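SUMO-1 cysteine protease S273R (African swine fever virus pig/Kenya/KEN-50/1950, PDB 6LJ9) probably cleaves the viral polyproteins pp220 and pp62 into mature core-shell proteins, as a SUMO-1-type cysteine protease, and dampens host innate immune signalling. Local coordinates at residues Leu72-Gly80 and Asn92-Trp100; Phe173-Glu184 and Tyr239-Tyr249. All blocks are in the same frame, centred on the assembly; numbering follows the deposited sequence.

Contact 1: residues Leu72-Gly80 and Asn92-Trp100; sequences LETRFKAPG and NIDETLQRW
R99 lays one face of its guanidinium group against the backbone of K77 and A78, so that the C of K77 and the N of A78 lie over that face. Its chain runs extended from CG to NE (chi2 and chi3 both 170°), long enough to carry the charge from helix 90-103 to the end of helix 68-75. There NE gives its hydrogen to O of F76 at 2.8 Å, in the carbonyl plane and on a lone pair, with an N-H...O angle of 155°. NH2 adds a weak bond to O of L72 at 3.3 Å. The third nitrogen turns back, NH1 reaching O of E95, one helical turn earlier, at 3.0 Å, which fixes the rotation of the group.

A78 suits the middle of the contact because its methyl is small: CB sits 3.8 Å from CB of E95 and 3.5 Å from NH1 of R99, letting strand 78-79 come close to the helix. A water accepts from N of A78 and donates to OG1 of T96, which donates its own hydrogen to O of N92. Further along, ND2 of N92 donates to O of P79 at 3.0 Å, while its OD1 is held by T89; an amide can serve both at once. CD of P79 meets OE1 of E95 at 3.8 Å, the two side chains crossing at about a right angle.

The direct bonds between the segments all run from side-chain nitrogens to main-chain carbonyls, so the end of helix 68-75 and the chain that follows, as far as strand 78-79, are held to helix 90-103 through their backbone.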
loop_
_atom_site.group_PDB
_atom_site.type_symbol
_atom_site.label_atom_id
_atom_site.label_comp_id
_atom_site.label_asym_id
_atom_site.label_seq_id
_atom_site.Cartn_x
_atom_site.Cartn_y
_atom_site.Cartn_z
ATOM N N LEU B 72 4.511 -3.224 -24.833
ATOM C CA LEU B 72 5.525 -3.995 -24.124
ATOM C C LEU B 72 5.988 -3.294 -22.853
ATOM O O LEU B 72 6.301 -3.960 -21.861
ATOM C CB LEU B 72 6.718 -4.259 -25.043
ATOM C CG LEU B 72 6.552 -5.314 -26.135
ATOM C CD1 LEU B 72 7.676 -5.202 -27.149
ATOM C CD2 LEU B 72 6.525 -6.707 -25.523
ATOM N N GLU B 73 6.037 -1.960 -22.858
ATOM C CA GLU B 73 6.556 -1.235 -21.702
ATOM C C GLU B 73 5.506 -1.040 -20.616
ATOM O O GLU B 73 5.863 -0.889 -19.442
ATOM C CB GLU B 73 7.107 0.127 -22.127
ATOM C CG GLU B 73 8.264 0.064 -23.109
ATOM C CD GLU B 73 8.977 1.395 -23.252
ATOM O OE1 GLU B 73 10.063 1.555 -22.655
ATOM O OE2 GLU B 73 8.448 2.284 -23.951
ATOM N N THR B 74 4.219 -1.037 -20.972
ATOM C CA THR B 74 3.168 -0.695 -20.024
ATOM C C THR B 74 2.313 -1.873 -19.580
ATOM O O THR B 74 1.736 -1.811 -18.491
ATOM C CB THR B 74 2.245 0.380 -20.615
ATOM O OG1 THR B 74 1.635 -0.115 -21.814
ATOM C CG2 THR B 74 3.031 1.643 -20.934
ATOM N N ARG B 75 2.213 -2.934 -20.380
ATOM C CA ARG B 75 1.340 -4.052 -20.056
ATOM C C ARG B 75 2.066 -5.385 -19.936
ATOM O O ARG B 75 1.415 -6.404 -19.681
ATOM C CB ARG B 75 0.223 -4.174 -21.101
ATOM C CG ARG B 75 -0.691 -2.961 -21.169
ATOM C CD ARG B 75 -1.886 -3.220 -22.068
ATOM N NE ARG B 75 -2.729 -4.300 -21.562
ATOM C CZ ARG B 75 -3.790 -4.117 -20.783
ATOM N NH1 ARG B 75 -4.146 -2.893 -20.418
ATOM N NH2 ARG B 75 -4.499 -5.159 -20.370
ATOM N N PHE B 76 3.384 -5.412 -20.110
ATOM C CA PHE B 76 4.166 -6.627 -19.952
ATOM C C PHE B 76 5.276 -6.398 -18.936
ATOM O O PHE B 76 5.650 -5.261 -18.635
ATOM C CB PHE B 76 4.778 -7.082 -21.285
ATOM C CG PHE B 76 3.781 -7.661 -22.247
ATOM C CD1 PHE B 76 3.040 -6.836 -23.076
ATOM C CD2 PHE B 76 3.596 -9.031 -22.331
ATOM C CE1 PHE B 76 2.125 -7.365 -23.967
ATOM C CE2 PHE B 76 2.684 -9.567 -23.220
ATOM C CZ PHE B 76 1.947 -8.733 -24.040
ATOM N N LYS B 77 5.799 -7.500 -18.405
ATOM C CA LYS B 77 6.958 -7.416 -17.535
ATOM C C LYS B 77 8.206 -7.105 -18.360
ATOM O O LYS B 77 8.210 -7.182 -19.591
ATOM C CB LYS B 77 7.133 -8.712 -16.746
ATOM C CG LYS B 77 6.053 -8.947 -15.700
ATOM C CD LYS B 77 6.240 -10.277 -14.988
ATOM C CE LYS B 77 5.234 -10.443 -13.858
ATOM N NZ LYS B 77 5.295 -11.799 -13.245
ATOM N N ALA B 78 9.277 -6.740 -17.660
ATOM C CA ALA B 78 10.506 -6.357 -18.332
ATOM C C ALA B 78 11.125 -7.557 -19.047
ATOM O O ALA B 78 10.977 -8.698 -18.606
ATOM C CB ALA B 78 11.502 -5.779 -17.331
ATOM N N PRO B 79 11.814 -7.325 -20.162
ATOM C CA PRO B 79 12.522 -8.425 -20.825
ATOM C C PRO B 79 13.773 -8.811 -20.054
ATOM O O PRO B 79 14.429 -7.975 -19.428
ATOM C CB PRO B 79 12.871 -7.843 -22.198
ATOM C CG PRO B 79 12.988 -6.375 -21.946
ATOM C CD PRO B 79 11.950 -6.056 -20.899
ATOM N N GLY B 80 14.099 -10.100 -20.103
ATOM C CA GLY B 80 15.257 -10.608 -19.408
ATOM C C GLY B 80 15.369 -12.118 -19.454
ATOM O O GLY B 80 14.495 -12.818 -19.976
ATOM N N ASN B 92 17.894 -4.903 -16.704
ATOM C CA ASN B 92 16.886 -5.851 -16.236
ATOM C C ASN B 92 16.393 -5.483 -14.844
ATOM O O ASN B 92 15.205 -5.636 -14.534
ATOM C CB ASN B 92 17.455 -7.270 -16.237
ATOM C CG ASN B 92 18.091 -7.644 -17.560
ATOM O OD1 ASN B 92 19.275 -7.977 -17.618
ATOM N ND2 ASN B 92 17.308 -7.593 -18.630
ATOM N N ILE B 93 17.291 -4.989 -13.992
ATOM C CA ILE B 93 16.926 -4.664 -12.619
ATOM C C ILE B 93 16.213 -3.319 -12.547
ATOM O O ILE B 93 15.233 -3.164 -11.812
ATOM C CB ILE B 93 18.178 -4.697 -11.727
ATOM C CG1 ILE B 93 18.787 -6.101 -11.728
ATOM C CG2 ILE B 93 17.843 -4.248 -10.315
ATOM C CD1 ILE B 93 20.130 -6.189 -11.045
ATOM N N ASP B 94 16.690 -2.330 -13.307
ATOM C CA ASP B 94 16.073 -1.007 -13.275
ATOM C C ASP B 94 14.639 -1.061 -13.783
ATOM O O ASP B 94 13.725 -0.501 -13.167
ATOM C CB ASP B 94 16.898 -0.024 -14.105
ATOM C CG ASP B 94 16.487 1.418 -13.880
ATOM O OD1 ASP B 94 16.524 1.872 -12.718
ATOM O OD2 ASP B 94 16.135 2.098 -14.867
ATOM N N GLU B 95 14.423 -1.742 -14.909
ATOM C CA GLU B 95 13.091 -1.830 -15.492
ATOM C C GLU B 95 12.154 -2.710 -14.675
ATOM O O GLU B 95 10.933 -2.573 -14.799
ATOM C CB GLU B 95 13.194 -2.345 -16.928
ATOM C CG GLU B 95 13.997 -1.428 -17.837
ATOM C CD GLU B 95 14.399 -2.096 -19.135
ATOM O OE1 GLU B 95 13.887 -3.198 -19.420
ATOM O OE2 GLU B 95 15.231 -1.520 -19.869
ATOM N N THR B 96 12.692 -3.603 -13.842
ATOM C CA THR B 96 11.845 -4.402 -12.963
ATOM C C THR B 96 11.382 -3.588 -11.759
ATOM O O THR B 96 10.197 -3.609 -11.405
ATOM C CB THR B 96 12.591 -5.659 -12.507
ATOM O OG1 THR B 96 12.825 -6.514 -13.634
ATOM C CG2 THR B 96 11.782 -6.417 -11.462
ATOM N N LEU B 97 12.304 -2.860 -11.123
ATOM C CA LEU B 97 11.941 -2.050 -9.964
ATOM C C LEU B 97 11.038 -0.886 -10.354
ATOM O O LEU B 97 10.207 -0.452 -9.549
ATOM C CB LEU B 97 13.199 -1.537 -9.263
ATOM C CG LEU B 97 14.124 -2.611 -8.684
ATOM C CD1 LEU B 97 15.284 -1.967 -7.943
ATOM C CD2 LEU B 97 13.352 -3.549 -7.770
ATOM N N GLN B 98 11.187 -0.370 -11.578
ATOM C CA GLN B 98 10.273 0.660 -12.059
ATOM C C GLN B 98 8.852 0.128 -12.203
ATOM O O GLN B 98 7.890 0.881 -12.014
ATOM C CB GLN B 98 10.767 1.222 -13.392
ATOM C CG GLN B 98 11.957 2.159 -13.273
ATOM C CD GLN B 98 12.502 2.579 -14.624
ATOM O OE1 GLN B 98 12.546 1.785 -15.562
ATOM N NE2 GLN B 98 12.914 3.837 -14.731
ATOM N N ARG B 99 8.694 -1.157 -12.532
ATOM C CA ARG B 99 7.357 -1.729 -12.652
ATOM C C ARG B 99 6.746 -2.017 -11.286
ATOM O O ARG B 99 5.531 -1.872 -11.104
ATOM C CB ARG B 99 7.401 -3.005 -13.493
ATOM C CG ARG B 99 7.469 -2.759 -14.992
ATOM C CD ARG B 99 7.754 -4.041 -15.759
ATOM N NE ARG B 99 7.577 -3.857 -17.197
ATOM C CZ ARG B 99 8.484 -3.306 -17.999
ATOM N NH1 ARG B 99 9.638 -2.880 -17.504
ATOM N NH2 ARG B 99 8.234 -3.178 -19.294
ATOM N N TRP B 100 7.566 -2.430 -10.317
ATOM C CA TRP B 100 7.051 -2.680 -8.975
ATOM C C TRP B 100 6.590 -1.393 -8.305
ATOM O O TRP B 100 5.683 -1.422 -7.465
ATOM C CB TRP B 100 8.114 -3.372 -8.122
ATOM C CG TRP B 100 8.409 -4.775 -8.550
ATOM C CD1 TRP B 100 7.759 -5.496 -9.511
ATOM C CD2 TRP B 100 9.432 -5.632 -8.031
ATOM N NE1 TRP B 100 8.315 -6.746 -9.622
ATOM C CE2 TRP B 100 9.344 -6.855 -8.724
ATOM C CE3 TRP B 100 10.415 -5.482 -7.047
ATOM C CZ2 TRP B 100 10.201 -7.923 -8.464
ATOM C CZ3 TRP B 100 11.265 -6.543 -6.792
ATOM C CH2 TRP B 100 11.153 -7.748 -7.497
HETATM O O HOH W 1 10.039 -7.148 -14.717
#

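Contact 2: residues Phe173-Glu184 and Tyr239-Tyr249; sequences FVDMRGDCWSIE and YIRARLDNVSY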
loop_
_atom_site.group_PDB
_atom_site.type_symbol
_atom_site.label_atom_id
_atom_site.label_comp_id
_atom_site.label_asym_id
_atom_site.label_seq_id
_atom_site.Cartn_x
_atom_site.Cartn_y
_atom_site.Cartn_z
ATOM N N PHE B 173 17.479 -2.623 1.291
ATOM C CA PHE B 173 16.073 -2.338 1.539
ATOM C C PHE B 173 15.940 -1.522 2.816
ATOM O O PHE B 173 16.514 -1.882 3.848
ATOM C CB PHE B 173 15.258 -3.631 1.646
ATOM C CG PHE B 173 13.774 -3.410 1.636
ATOM C CD1 PHE B 173 13.099 -3.219 0.442
ATOM C CD2 PHE B 173 13.053 -3.394 2.819
ATOM C CE1 PHE B 173 11.734 -3.013 0.427
ATOM C CE2 PHE B 173 11.686 -3.189 2.811
ATOM C CZ PHE B 173 11.026 -2.999 1.613
ATOM N N VAL B 174 15.189 -0.427 2.739
ATOM C CA VAL B 174 14.912 0.433 3.882
ATOM C C VAL B 174 13.423 0.332 4.173
ATOM O O VAL B 174 12.591 0.755 3.361
ATOM C CB VAL B 174 15.329 1.887 3.622
ATOM C CG1 VAL B 174 14.965 2.765 4.811
ATOM C CG2 VAL B 174 16.818 1.967 3.327
ATOM N N ASP B 175 13.081 -0.234 5.326
ATOM C CA ASP B 175 11.693 -0.438 5.719
ATOM C C ASP B 175 11.316 0.640 6.729
ATOM O O ASP B 175 11.810 0.638 7.862
ATOM C CB ASP B 175 11.496 -1.838 6.297
ATOM C CG ASP B 175 10.035 -2.187 6.505
ATOM O OD1 ASP B 175 9.162 -1.344 6.207
ATOM O OD2 ASP B 175 9.758 -3.314 6.968
HETATM N N MSE B 176 10.451 1.559 6.315
HETATM C CA MSE B 176 9.999 2.642 7.180
HETATM C C MSE B 176 8.501 2.529 7.453
HETATM O O MSE B 176 7.819 3.533 7.659
HETATM C CB MSE B 176 10.322 3.999 6.550
HETATM C CG MSE B 176 11.808 4.242 6.334
HETATM SE SE MSE B 176 12.169 5.770 5.174
HETATM C CE MSE B 176 11.613 4.995 3.474
ATOM N N ARG B 177 7.998 1.294 7.451
ATOM C CA ARG B 177 6.585 1.030 7.696
ATOM C C ARG B 177 6.288 0.731 9.159
ATOM O O ARG B 177 5.233 1.121 9.666
ATOM C CB ARG B 177 6.109 -0.144 6.833
ATOM C CG ARG B 177 6.146 0.110 5.335
ATOM C CD ARG B 177 5.954 -1.184 4.560
ATOM N NE ARG B 177 7.020 -2.141 4.843
ATOM C CZ ARG B 177 7.172 -3.299 4.210
ATOM N NH1 ARG B 177 6.325 -3.647 3.251
ATOM N NH2 ARG B 177 8.172 -4.109 4.532
ATOM N N GLY B 178 7.191 0.044 9.855
ATOM C CA GLY B 178 6.930 -0.419 11.198
ATOM C C GLY B 178 7.379 0.558 12.267
ATOM O O GLY B 178 7.860 1.660 11.995
ATOM N N ASP B 179 7.219 0.123 13.519
ATOM C CA ASP B 179 7.603 0.968 14.641
ATOM C C ASP B 179 9.113 1.048 14.798
ATOM O O ASP B 179 9.611 2.017 15.382
ATOM C CB ASP B 179 6.961 0.464 15.936
ATOM C CG ASP B 179 6.925 1.529 17.025
ATOM O OD1 ASP B 179 6.523 2.674 16.731
ATOM O OD2 ASP B 179 7.293 1.219 18.177
ATOM N N CYS B 180 9.844 0.060 14.286
ATOM C CA CYS B 180 11.302 0.074 14.241
ATOM C C CYS B 180 11.723 0.031 12.779
ATOM O O CYS B 180 11.584 -1.006 12.120
ATOM C CB CYS B 180 11.893 -1.103 15.011
ATOM S SG CYS B 180 13.610 -1.466 14.593
ATOM N N TRP B 181 12.224 1.152 12.275
ATOM C CA TRP B 181 12.707 1.213 10.907
ATOM C C TRP B 181 14.056 0.514 10.800
ATOM O O TRP B 181 14.873 0.550 11.724
ATOM C CB TRP B 181 12.823 2.665 10.439
ATOM C CG TRP B 181 11.511 3.400 10.431
ATOM C CD1 TRP B 181 10.294 2.907 10.798
ATOM C CD2 TRP B 181 11.289 4.759 10.032
ATOM N NE1 TRP B 181 9.328 3.873 10.657
ATOM C CE2 TRP B 181 9.913 5.020 10.187
ATOM C CE3 TRP B 181 12.119 5.780 9.560
ATOM C CZ2 TRP B 181 9.348 6.257 9.886
ATOM C CZ3 TRP B 181 11.556 7.010 9.261
ATOM C CH2 TRP B 181 10.184 7.237 9.426
ATOM N N SER B 182 14.281 -0.134 9.663
ATOM C CA SER B 182 15.482 -0.929 9.463
ATOM C C SER B 182 16.105 -0.613 8.113
ATOM O O SER B 182 15.401 -0.466 7.109
ATOM C CB SER B 182 15.177 -2.429 9.556
ATOM O OG SER B 182 14.185 -2.808 8.618
ATOM N N ILE B 183 17.429 -0.502 8.104
ATOM C CA ILE B 183 18.221 -0.389 6.887
ATOM C C ILE B 183 18.905 -1.732 6.684
ATOM O O ILE B 183 19.711 -2.157 7.519
ATOM C CB ILE B 183 19.240 0.756 6.980
ATOM C CG1 ILE B 183 18.524 2.071 7.299
ATOM C CG2 ILE B 183 20.026 0.878 5.688
ATOM C CD1 ILE B 183 19.439 3.150 7.827
ATOM N N GLU B 184 18.574 -2.408 5.588
ATOM C CA GLU B 184 18.921 -3.809 5.404
ATOM C C GLU B 184 19.860 -3.982 4.218
ATOM O O GLU B 184 19.664 -3.372 3.162
ATOM C CB GLU B 184 17.659 -4.652 5.206
ATOM C CG GLU B 184 16.594 -4.404 6.263
ATOM C CD GLU B 184 15.245 -4.976 5.879
ATOM O OE1 GLU B 184 15.187 -5.781 4.927
ATOM O OE2 GLU B 184 14.240 -4.615 6.527
ATOM N N TYR B 239 14.612 -10.615 -2.585
ATOM C CA TYR B 239 14.639 -10.048 -1.240
ATOM C C TYR B 239 13.783 -8.791 -1.165
ATOM O O TYR B 239 12.981 -8.626 -0.239
ATOM C CB TYR B 239 16.080 -9.748 -0.825
ATOM C CG TYR B 239 16.216 -9.205 0.582
ATOM C CD1 TYR B 239 16.239 -10.061 1.675
ATOM C CD2 TYR B 239 16.331 -7.841 0.816
ATOM C CE1 TYR B 239 16.366 -9.574 2.962
ATOM C CE2 TYR B 239 16.458 -7.343 2.101
ATOM C CZ TYR B 239 16.476 -8.215 3.169
ATOM O OH TYR B 239 16.602 -7.728 4.449
ATOM N N ILE B 240 13.935 -7.896 -2.143
ATOM C CA ILE B 240 13.146 -6.667 -2.159
ATOM C C ILE B 240 11.662 -6.988 -2.289
ATOM O O ILE B 240 10.822 -6.407 -1.591
ATOM C CB ILE B 240 13.625 -5.736 -3.288
ATOM C CG1 ILE B 240 15.059 -5.268 -3.022
ATOM C CG2 ILE B 240 12.677 -4.554 -3.443
ATOM C CD1 ILE B 240 15.614 -4.344 -4.088
ATOM N N ARG B 241 11.318 -7.923 -3.175
ATOM C CA ARG B 241 9.913 -8.263 -3.380
ATOM C C ARG B 241 9.317 -8.931 -2.147
ATOM O O ARG B 241 8.170 -8.649 -1.775
ATOM C CB ARG B 241 9.760 -9.163 -4.605
ATOM C CG ARG B 241 8.321 -9.542 -4.917
ATOM C CD ARG B 241 7.449 -8.305 -5.061
ATOM N NE ARG B 241 6.054 -8.639 -5.327
ATOM C CZ ARG B 241 5.516 -8.690 -6.541
ATOM N NH1 ARG B 241 6.257 -8.427 -7.609
ATOM N NH2 ARG B 241 4.236 -9.002 -6.688
ATOM N N ALA B 242 10.076 -9.817 -1.499
ATOM C CA ALA B 242 9.577 -10.472 -0.294
ATOM C C ALA B 242 9.371 -9.470 0.836
ATOM O O ALA B 242 8.376 -9.547 1.566
ATOM C CB ALA B 242 10.533 -11.581 0.139
ATOM N N ARG B 243 10.299 -8.523 0.999
ATOM C CA ARG B 243 10.127 -7.497 2.023
ATOM C C ARG B 243 8.945 -6.592 1.696
ATOM O O ARG B 243 8.240 -6.127 2.600
ATOM C CB ARG B 243 11.405 -6.671 2.170
ATOM C CG ARG B 243 12.633 -7.471 2.576
ATOM C CD ARG B 243 12.592 -7.892 4.035
ATOM N NE ARG B 243 12.684 -6.750 4.940
ATOM C CZ ARG B 243 11.660 -6.260 5.631
ATOM N NH1 ARG B 243 10.461 -6.818 5.526
ATOM N NH2 ARG B 243 11.834 -5.218 6.431
ATOM N N LEU B 244 8.716 -6.330 0.405
ATOM C CA LEU B 244 7.559 -5.536 0.002
ATOM C C LEU B 244 6.258 -6.250 0.341
ATOM O O LEU B 244 5.281 -5.613 0.754
ATOM C CB LEU B 244 7.629 -5.226 -1.493
ATOM C CG LEU B 244 8.582 -4.112 -1.931
ATOM C CD1 LEU B 244 8.625 -4.011 -3.449
ATOM C CD2 LEU B 244 8.169 -2.783 -1.317
ATOM N N ASP B 245 6.222 -7.573 0.172
ATOM C CA ASP B 245 5.079 -8.380 0.574
ATOM C C ASP B 245 5.134 -8.782 2.042
ATOM O O ASP B 245 4.442 -9.725 2.445
ATOM C CB ASP B 245 4.965 -9.622 -0.309
ATOM C CG ASP B 245 4.505 -9.292 -1.712
ATOM O OD1 ASP B 245 3.861 -8.235 -1.890
ATOM O OD2 ASP B 245 4.787 -10.084 -2.634
ATOM N N ASN B 246 5.949 -8.089 2.841
ATOM C CA ASN B 246 5.961 -8.214 4.295
ATOM C C ASN B 246 6.481 -9.567 4.767
ATOM O O ASN B 246 6.010 -10.103 5.772
ATOM C CB ASN B 246 4.575 -7.936 4.888
ATOM C CG ASN B 246 4.254 -6.454 4.941
ATOM O OD1 ASN B 246 4.656 -5.754 5.874
ATOM N ND2 ASN B 246 3.533 -5.965 3.939
ATOM N N VAL B 247 7.448 -10.134 4.052
ATOM C CA VAL B 247 8.227 -11.249 4.580
ATOM C C VAL B 247 9.361 -10.663 5.412
ATOM O O VAL B 247 10.180 -9.890 4.903
ATOM C CB VAL B 247 8.766 -12.144 3.454
ATOM C CG1 VAL B 247 9.683 -13.222 4.022
ATOM C CG2 VAL B 247 7.618 -12.772 2.678
ATOM N N SER B 248 9.402 -11.016 6.694
ATOM C CA SER B 248 10.389 -10.439 7.597
ATOM C C SER B 248 11.803 -10.814 7.170
ATOM O O SER B 248 12.039 -11.869 6.573
ATOM C CB SER B 248 10.135 -10.904 9.032
ATOM O OG SER B 248 11.108 -10.376 9.919
ATOM N N TYR B 249 12.754 -9.926 7.475
ATOM C CA TYR B 249 14.155 -10.206 7.180
ATOM C C TYR B 249 14.683 -11.386 7.984
ATOM O O TYR B 249 15.671 -12.008 7.576
ATOM C CB TYR B 249 15.016 -8.965 7.443
ATOM C CG TYR B 249 14.907 -8.401 8.848
ATOM C CD1 TYR B 249 15.484 -9.054 9.933
ATOM C CD2 TYR B 249 14.245 -7.206 9.085
ATOM C CE1 TYR B 249 15.392 -8.540 11.210
ATOM C CE2 TYR B 249 14.149 -6.683 10.362
ATOM C CZ TYR B 249 14.723 -7.355 11.419
ATOM O OH TYR B 249 14.627 -6.835 12.690
#
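A beta-hairpin of the central mixed sheet, strands 169-175 and 181-186, packs here against the C-terminal end of helix 232-244, the helix that begins with C232, the inferred nucleophile. One face of the F173 ring receives CB of R243, 3.6 Å from the ring centroid and 15° off the normal, a CH-pi contact, while CD2 of L244 meets the ring edge.

Beyond CB, R243 bends at chi2 and chi3 (-74° and -67°), which brings the edge of its guanidinium to the carboxylate of E184. The two groups are nearly coplanar: NE donates to the syn lone pair of OE1 at 2.7 Å, and NH2 bonds to OE2. OE1 also receives the hydroxyl hydrogen of Y239. These last two bonds are modelled very short, so their exact lengths are doubtful. NH2 of R243 turns as well to OD2 of D175, at 2.9 Å on the anti side, and NH1 bonds to O of V247.

D175 is shared with R177: the side of its guanidinium meets both oxygens from above the carboxylate plane, NE to OD1 and NH2 to OD2; OD1 also accepts from N of R177, an Asx turn. The same NH2 of R177 gives a bond of 2.8 Å to O of R243, at the helix end. The carboxylate of D175, bonded to both arginines, with E184 on R243, probably offsets the nearness of their charges. OG of S182 bonds D179 of the second subunit, while D179 of this chain bonds OH of Y249 there, bringing the dimer partner up to this buried network.

Helix 232-244 ends in a Schellman motif with N246, at positive phi, as C-prime; a nucleophile helix packed on a central sheet is characteristic of the papain-like fold of Ulp1-type proteases.

Helix 90-103 of contact 1 packs on helix 232-244 of contact 2: W100 touches I240 and L244 and makes a cation-pi contact with R241, although the contact centres are 22 Å apart. Contact 1 is partly buried and joins the segment 72-80 to the body of the protein; contact 2 is buried, within the catalytic domain and beside the second subunit. The chemistry follows: in 72-80 with 92-100 an arginine pairs with neutral carbonyls and a water bridges, whereas in 173-184 with 239-249 arginines are matched by carboxylates, with an aromatic ring packed against one of them.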